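Local coordinates for tubulin-like protein CetZ (Methanosaeta thermophila, PDB 3ZID) that binds guanine nucleotide as a GTPase of the tubulin/FtsZ family and is probably involved in the control of archaeal cell shape, at residues E96-G101 / K129-N134; D104-M109 / K133-V138; L234-A239 / E313-S318. All coordinates share one frame; numbering follows the deposited sequence.

Following the chain from its N terminus, 96-101 opens contact 1 at the end of helix 79-98. Contact 2 opens with 104-109, on the next strand, before contact 1 has closed. Helix 117-131 then brings the chain back: 129-134 closes contact 1, and 133-138, sharing K133 and N134 with it, closes contact 2. The two loops therefore cross rather than nest, and they touch where Y132 packs on I106. Together they tie neighbouring helices and strands of the nucleotide-binding domain. Contact 3 follows in series, closing a loop of 73 residues in the separate mixed sheet of the C-terminal part, its centre about 23 Å from that of contact 2.

Contact 1. Residues E96-G101 / K129-N134; sequences EIEKRG and KKRYKN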
# COMPACT_ATOMS: atom_id res chain seq x y z
N GLU A 96 19.24 -9.11 8.69
CA GLU A 96 18.90 -7.90 9.41
C GLU A 96 17.54 -8.02 10.10
O GLU A 96 17.36 -7.53 11.22
CB GLU A 96 18.90 -6.69 8.47
CG GLU A 96 18.54 -5.38 9.15
CD GLU A 96 19.37 -5.07 10.38
OE1 GLU A 96 20.58 -5.42 10.39
OE2 GLU A 96 18.81 -4.51 11.34
N ILE A 97 16.61 -8.68 9.43
CA ILE A 97 15.29 -8.91 10.01
C ILE A 97 15.34 -9.90 11.16
O ILE A 97 14.81 -9.63 12.24
CB ILE A 97 14.32 -9.41 8.93
CG1 ILE A 97 14.07 -8.30 7.91
CG2 ILE A 97 13.03 -9.92 9.55
CD1 ILE A 97 13.49 -8.76 6.61
N GLU A 98 16.01 -11.03 10.94
CA GLU A 98 16.10 -12.07 11.97
C GLU A 98 16.81 -11.62 13.25
O GLU A 98 16.52 -12.13 14.32
CB GLU A 98 16.72 -13.34 11.39
CG GLU A 98 15.78 -14.08 10.46
CD GLU A 98 16.48 -15.07 9.55
OE1 GLU A 98 17.73 -15.12 9.56
OE2 GLU A 98 15.77 -15.80 8.82
N LYS A 99 17.70 -10.65 13.13
CA LYS A 99 18.38 -10.09 14.30
C LYS A 99 17.41 -9.47 15.30
O LYS A 99 17.75 -9.32 16.47
CB LYS A 99 19.36 -8.99 13.87
CG LYS A 99 20.56 -9.45 13.09
CD LYS A 99 21.51 -8.29 12.83
CE LYS A 99 22.77 -8.75 12.10
NZ LYS A 99 23.73 -7.63 11.90
N ARG A 100 16.21 -9.14 14.85
CA ARG A 100 15.26 -8.43 15.69
C ARG A 100 14.20 -9.33 16.31
O ARG A 100 13.25 -8.84 16.91
CB ARG A 100 14.62 -7.28 14.92
CG ARG A 100 15.65 -6.43 14.24
CD ARG A 100 15.15 -5.07 13.86
NE ARG A 100 16.23 -4.28 13.28
CZ ARG A 100 16.25 -2.96 13.22
NH1 ARG A 100 15.24 -2.25 13.72
NH2 ARG A 100 17.29 -2.34 12.67
N GLY A 101 14.37 -10.64 16.17
CA GLY A 101 13.52 -11.56 16.90
C GLY A 101 12.31 -12.08 16.15
O GLY A 101 12.29 -12.13 14.92
N LYS A 129 7.36 -15.53 4.73
CA LYS A 129 6.31 -16.50 5.01
C LYS A 129 6.89 -17.84 5.41
O LYS A 129 6.30 -18.54 6.23
CB LYS A 129 5.37 -16.68 3.83
CG LYS A 129 4.36 -15.58 3.62
CD LYS A 129 3.50 -15.90 2.43
CE LYS A 129 2.73 -17.19 2.66
NZ LYS A 129 2.38 -17.86 1.37
N LYS A 130 8.02 -18.21 4.81
CA LYS A 130 8.74 -19.42 5.18
C LYS A 130 9.28 -19.35 6.61
O LYS A 130 9.19 -20.31 7.35
CB LYS A 130 9.93 -19.66 4.27
CG LYS A 130 9.61 -19.96 2.84
CD LYS A 130 10.93 -20.12 2.09
CE LYS A 130 10.76 -20.02 0.60
NZ LYS A 130 12.10 -19.99 -0.06
N ARG A 131 9.83 -18.20 6.98
CA ARG A 131 10.53 -18.05 8.25
C ARG A 131 9.60 -17.77 9.42
O ARG A 131 9.86 -18.19 10.55
CB ARG A 131 11.60 -16.97 8.13
CG ARG A 131 12.83 -17.42 7.37
CD ARG A 131 13.52 -16.26 6.68
NE ARG A 131 14.59 -16.70 5.78
CZ ARG A 131 14.39 -17.21 4.57
NH1 ARG A 131 13.17 -17.36 4.09
NH2 ARG A 131 15.43 -17.58 3.83
N TYR A 132 8.50 -17.08 9.14
CA TYR A 132 7.53 -16.71 10.17
C TYR A 132 6.17 -17.26 9.77
O TYR A 132 5.28 -16.50 9.39
CB TYR A 132 7.44 -15.19 10.28
CG TYR A 132 8.74 -14.52 10.70
CD1 TYR A 132 9.14 -14.50 12.03
CD2 TYR A 132 9.54 -13.89 9.76
CE1 TYR A 132 10.32 -13.89 12.42
CE2 TYR A 132 10.72 -13.27 10.13
CZ TYR A 132 11.11 -13.27 11.46
OH TYR A 132 12.30 -12.65 11.83
N LYS A 133 6.02 -18.58 9.86
CA LYS A 133 4.86 -19.29 9.31
C LYS A 133 3.57 -18.89 9.98
O LYS A 133 2.50 -18.94 9.39
CB LYS A 133 5.01 -20.82 9.43
CG LYS A 133 6.25 -21.43 8.80
CD LYS A 133 6.30 -22.94 9.08
CE LYS A 133 7.50 -23.62 8.41
NZ LYS A 133 7.65 -25.07 8.80
N ASN A 134 3.67 -18.51 11.25
CA ASN A 134 2.51 -18.13 12.02
C ASN A 134 2.18 -16.64 11.90
O ASN A 134 1.17 -16.18 12.43
CB ASN A 134 2.71 -18.53 13.48
CG ASN A 134 2.89 -20.03 13.66
OD1 ASN A 134 2.24 -20.83 12.98
ND2 ASN A 134 3.77 -20.42 14.57
O HOH W 1 17.13 -16.40 6.32
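Y132 reaches across from the end of helix 117-131 and donates its phenol hydroxyl to the carbonyl of G101, OH to O 3.1 Å. The donor lies almost on the C=O axis, at a C=O...O angle of 173°, and G101 O sits near the plane of the ring, at its edge. Next to this bond the methyl branch of I97 supports the same end of the tyrosine, CG2 lying 3.6 Å from Y132 OH and 4.1 Å from Y132 CE2. A second, more exposed link runs alongside. The extended chains of E98 and R131 cross at about a right angle, with E98 OE2 at the edge of the guanidinium, 3.4 Å from R131 NE. Water 1 reinforces this long salt bridge, donating to E98 OE2 and accepting from R131 NE at 2.6 Å, while R131 NH1 is drawn to E127 of its own helix. One shell out, a type I turn from E98 to G101 ends the segment, and the positive phi of G101 (95°) goes with the direction of its carbonyl. R100, within the turn, is tied back to the helix: its NE and NH2 both grip E96 OE2 side-on through the anti lone pair, NH2 at 3.0 Å. R100 NH1 carries on to D65 and E44, and I97 rests on L5 and L7 of strand 3-9. The C-terminal ends of two neighbouring helices are thus joined by the hydroxyl of a buried tyrosine and one solvated ion pair, in the Rossmann-like layering of the tubulin/FtsZ GTPase domain.

Contact 2. Residues D104-M109 / K133-V138; sequences DLIFVM and KNATIV
Strands 105-109 and 136-138 run side by side in the central parallel sheet, their axes 14° apart, and are laced by four backbone hydrogen bonds. I106 is bracketed in the classical parallel manner: its N-H goes to T136 O at 2.7 Å, and its carbonyl receives the N-H of V138, with 2.7 Å between V138 N and I106 O. Both donors lie nearly along the C=O axes. The bonds at the two ends are longer, T136 N to D104 O at 2.9 Å and V108 N to V138 O at 3.0 Å, and in both the donor stands above the carbonyl plane. Packing is closest on the face that carries L105 and F107. There L105 CD1, placed by a CG anti to the backbone N, lies beside T136 CG2 at 3.7 Å, and F107 sets its CD1 3.8 Å from V138 CB; L204, I205 and L208 of helix 186-210 close over this side. The face of I106, V108 and I137 is looser between the strands, with V108 CG2 and I137 CG2 4.4 Å apart, and helix 117-131 packs there through S121, I125 and L128. Before the ladder, K133 and N134 are exposed, N134 leading its amide away from the partner strand; from A135 onward the contact is buried. This is the right-handed beta-alpha-beta unit of the nucleotide-binding domain. Apart from T136 OG1, bound by K222, the paired strands present hydrocarbon to both layers of helices; most peptide groups pair within the sheet, while I137 N is taken by the D169 carboxylate.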
# COMPACT_ATOMS: atom_id res chain seq x y z
N ASP A 104 4.73 -11.28 15.13
CA ASP A 104 3.40 -11.81 14.88
C ASP A 104 2.77 -11.14 13.66
O ASP A 104 1.89 -11.70 13.02
CB ASP A 104 2.54 -11.57 16.11
CG ASP A 104 3.24 -11.98 17.41
OD1 ASP A 104 3.69 -13.14 17.51
OD2 ASP A 104 3.33 -11.12 18.32
N LEU A 105 3.21 -9.93 13.36
CA LEU A 105 2.55 -9.12 12.35
C LEU A 105 3.61 -8.34 11.58
O LEU A 105 4.43 -7.64 12.16
CB LEU A 105 1.56 -8.16 13.03
CG LEU A 105 0.82 -7.14 12.18
CD1 LEU A 105 -0.04 -7.82 11.13
CD2 LEU A 105 -0.05 -6.25 13.08
N ILE A 106 3.57 -8.45 10.26
CA ILE A 106 4.59 -7.80 9.44
C ILE A 106 3.93 -6.96 8.36
O ILE A 106 3.10 -7.45 7.60
CB ILE A 106 5.57 -8.84 8.80
CG1 ILE A 106 6.18 -9.77 9.87
CG2 ILE A 106 6.68 -8.14 8.01
CD1 ILE A 106 7.13 -10.87 9.33
N PHE A 107 4.29 -5.69 8.32
CA PHE A 107 3.87 -4.81 7.23
C PHE A 107 5.00 -4.60 6.27
O PHE A 107 6.10 -4.24 6.69
CB PHE A 107 3.37 -3.47 7.77
CG PHE A 107 2.09 -3.59 8.57
CD1 PHE A 107 0.87 -3.81 7.93
CD2 PHE A 107 2.10 -3.51 9.96
CE1 PHE A 107 -0.34 -3.91 8.65
CE2 PHE A 107 0.91 -3.60 10.70
CZ PHE A 107 -0.31 -3.82 10.05
N VAL A 108 4.74 -4.86 4.99
CA VAL A 108 5.71 -4.59 3.92
C VAL A 108 5.18 -3.46 3.05
O VAL A 108 4.21 -3.62 2.31
CB VAL A 108 6.00 -5.84 3.07
CG1 VAL A 108 7.05 -5.52 2.02
CG2 VAL A 108 6.50 -6.97 3.97
N MET A 109 5.83 -2.32 3.17
CA MET A 109 5.35 -1.10 2.55
C MET A 109 6.22 -0.71 1.39
O MET A 109 7.43 -0.58 1.52
CB MET A 109 5.33 -0.00 3.60
CG MET A 109 4.69 -0.48 4.89
SD MET A 109 4.75 0.82 6.12
CE MET A 109 6.50 1.07 6.22
N LYS A 133 6.02 -18.58 9.86
CA LYS A 133 4.86 -19.29 9.31
C LYS A 133 3.57 -18.89 9.98
O LYS A 133 2.50 -18.94 9.39
CB LYS A 133 5.01 -20.82 9.43
CG LYS A 133 6.25 -21.43 8.80
CD LYS A 133 6.30 -22.94 9.08
CE LYS A 133 7.50 -23.62 8.41
NZ LYS A 133 7.65 -25.07 8.80
N ASN A 134 3.67 -18.51 11.25
CA ASN A 134 2.51 -18.13 12.02
C ASN A 134 2.18 -16.64 11.90
O ASN A 134 1.17 -16.18 12.43
CB ASN A 134 2.71 -18.53 13.48
CG ASN A 134 2.89 -20.03 13.66
OD1 ASN A 134 2.24 -20.83 12.98
ND2 ASN A 134 3.77 -20.42 14.57
N ALA A 135 3.02 -15.90 11.19
CA ALA A 135 2.85 -14.45 11.10
C ALA A 135 1.77 -13.99 10.12
O ALA A 135 1.50 -14.63 9.11
CB ALA A 135 4.17 -13.78 10.75
N THR A 136 1.16 -12.85 10.44
CA THR A 136 0.26 -12.18 9.53
C THR A 136 1.12 -11.18 8.77
O THR A 136 1.74 -10.29 9.38
CB THR A 136 -0.82 -11.45 10.29
OG1 THR A 136 -1.62 -12.40 11.00
CG2 THR A 136 -1.70 -10.63 9.33
N ILE A 137 1.21 -11.34 7.46
CA ILE A 137 2.09 -10.52 6.63
C ILE A 137 1.25 -9.72 5.66
O ILE A 137 0.56 -10.29 4.82
CB ILE A 137 3.11 -11.36 5.88
CG1 ILE A 137 3.88 -12.25 6.86
CG2 ILE A 137 4.06 -10.47 5.09
CD1 ILE A 137 5.00 -13.07 6.25
N VAL A 138 1.31 -8.39 5.77
CA VAL A 138 0.41 -7.52 5.03
C VAL A 138 1.17 -6.51 4.18
O VAL A 138 1.82 -5.60 4.69
CB VAL A 138 -0.49 -6.75 5.99
CG1 VAL A 138 -1.36 -5.75 5.23
CG2 VAL A 138 -1.34 -7.72 6.82

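Contact 3. Residues L234-A239 / E313-S318; sequences LGYYQA and EPRVLS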
# COMPACT_ATOMS: atom_id res chain seq x y z
N LEU A 234 -7.77 0.88 3.78
CA LEU A 234 -8.12 1.40 5.10
C LEU A 234 -8.93 2.68 4.93
O LEU A 234 -8.57 3.57 4.15
CB LEU A 234 -6.87 1.70 5.91
CG LEU A 234 -5.95 0.53 6.20
CD1 LEU A 234 -4.73 1.00 7.00
CD2 LEU A 234 -6.70 -0.53 6.99
N GLY A 235 -10.01 2.80 5.70
CA GLY A 235 -10.76 4.05 5.77
C GLY A 235 -10.60 4.70 7.15
O GLY A 235 -10.20 4.06 8.12
N TYR A 236 -10.88 5.98 7.23
CA TYR A 236 -10.57 6.70 8.44
C TYR A 236 -11.42 7.94 8.52
O TYR A 236 -11.70 8.57 7.50
CB TYR A 236 -9.12 7.11 8.42
CG TYR A 236 -8.62 7.83 9.64
CD1 TYR A 236 -8.69 9.21 9.75
CD2 TYR A 236 -8.03 7.12 10.67
CE1 TYR A 236 -8.19 9.86 10.87
CE2 TYR A 236 -7.53 7.75 11.77
CZ TYR A 236 -7.62 9.11 11.88
OH TYR A 236 -7.11 9.70 13.01
N TYR A 237 -11.84 8.28 9.73
CA TYR A 237 -12.50 9.55 9.96
C TYR A 237 -12.35 9.97 11.40
O TYR A 237 -12.64 9.20 12.30
CB TYR A 237 -13.98 9.47 9.63
CG TYR A 237 -14.70 10.78 9.86
CD1 TYR A 237 -14.62 11.83 8.96
CD2 TYR A 237 -15.43 10.97 11.03
CE1 TYR A 237 -15.28 13.02 9.20
CE2 TYR A 237 -16.09 12.15 11.27
CZ TYR A 237 -16.01 13.17 10.36
OH TYR A 237 -16.66 14.33 10.63
N GLN A 238 -11.85 11.18 11.59
CA GLN A 238 -11.75 11.79 12.91
C GLN A 238 -12.91 12.78 13.08
O GLN A 238 -12.98 13.75 12.36
CB GLN A 238 -10.45 12.55 13.02
CG GLN A 238 -10.36 13.40 14.26
CD GLN A 238 -10.19 12.57 15.49
OE1 GLN A 238 -9.14 11.98 15.66
NE2 GLN A 238 -11.21 12.49 16.33
N ALA A 239 -13.81 12.52 14.02
CA ALA A 239 -14.92 13.43 14.30
C ALA A 239 -14.49 14.66 15.09
O ALA A 239 -13.46 14.64 15.77
CB ALA A 239 -16.04 12.69 15.06
N GLU A 313 -12.05 12.92 21.01
CA GLU A 313 -13.20 12.93 20.13
C GLU A 313 -13.10 11.66 19.28
O GLU A 313 -12.01 11.25 18.90
CB GLU A 313 -13.19 14.18 19.25
CG GLU A 313 -12.92 15.47 20.03
CD GLU A 313 -13.94 15.71 21.12
OE1 GLU A 313 -15.15 15.59 20.85
OE2 GLU A 313 -13.54 16.00 22.26
N PRO A 314 -14.23 11.00 19.03
CA PRO A 314 -14.21 9.70 18.37
C PRO A 314 -13.60 9.70 16.97
O PRO A 314 -13.71 10.67 16.23
CB PRO A 314 -15.68 9.29 18.32
CG PRO A 314 -16.46 10.57 18.60
CD PRO A 314 -15.59 11.39 19.46
N ARG A 315 -12.91 8.61 16.64
CA ARG A 315 -12.42 8.38 15.30
C ARG A 315 -12.71 6.92 14.94
O ARG A 315 -12.87 6.04 15.81
CB ARG A 315 -10.92 8.68 15.18
CG ARG A 315 -10.02 7.84 16.06
CD ARG A 315 -8.56 8.05 15.62
NE ARG A 315 -7.64 7.22 16.39
CZ ARG A 315 -6.33 7.14 16.16
NH1 ARG A 315 -5.80 7.84 15.18
NH2 ARG A 315 -5.56 6.37 16.93
N VAL A 316 -12.82 6.68 13.65
CA VAL A 316 -13.17 5.37 13.16
C VAL A 316 -12.14 4.93 12.14
O VAL A 316 -11.75 5.69 11.25
CB VAL A 316 -14.57 5.36 12.51
CG1 VAL A 316 -14.90 3.98 11.96
CG2 VAL A 316 -15.63 5.78 13.53
N LEU A 317 -11.73 3.69 12.28
CA LEU A 317 -10.93 3.03 11.27
C LEU A 317 -11.73 1.90 10.66
O LEU A 317 -12.32 1.09 11.35
CB LEU A 317 -9.65 2.47 11.88
CG LEU A 317 -8.77 1.69 10.89
CD1 LEU A 317 -7.96 2.65 10.08
CD2 LEU A 317 -7.86 0.74 11.64
N SER A 318 -11.74 1.85 9.34
CA SER A 318 -12.37 0.75 8.65
C SER A 318 -11.32 -0.04 7.86
O SER A 318 -10.47 0.53 7.18
CB SER A 318 -13.49 1.26 7.74
OG SER A 318 -12.98 2.20 6.80
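An antiparallel pair forms one margin of the mixed four-stranded sheet in the C-terminal domain of this tubulin/FtsZ-type protein, with strand 234-238 outermost and 315-318 beside it. G235 with S318 and Y237 with V316 are hydrogen-bonded pairs, each satisfying N-H and C=O in both directions; G235 N reaches S318 O at 2.7 Å and V316 N reaches Y237 O at 2.9 Å. Outward, L234 O accepts from R200 NH1, and the backbones of R315 and L317 bond to Q278 and V276 of strand 270-279. Beyond the strand A239 N continues the pattern to P314 O, at 2.9 Å. There the Q238 chain bends at chi2, and NE2 donates to A239 O at 3.2 Å and to E313 O at 3.0 Å. The first acceptor is used on a lone pair, whereas in the second NE2 stands 68° out of the carbonyl plane. On the same face R315 NH1 approaches the edge of the Y236 ring and donates to OH at 3.1 Å, with ring and guanidinium planes 85° apart. Elsewhere, R315 NE donates to Q278 OE1, F203 forms a cation-pi contact with R315, and NH2 has a long, weak ion pair with E206. On the opposite face S318 OG occupies the crowded position between its backbone N and carbonyl carbon, is hydrogen-bonded to S253 O, and presses to 3.1 Å from G235 CA.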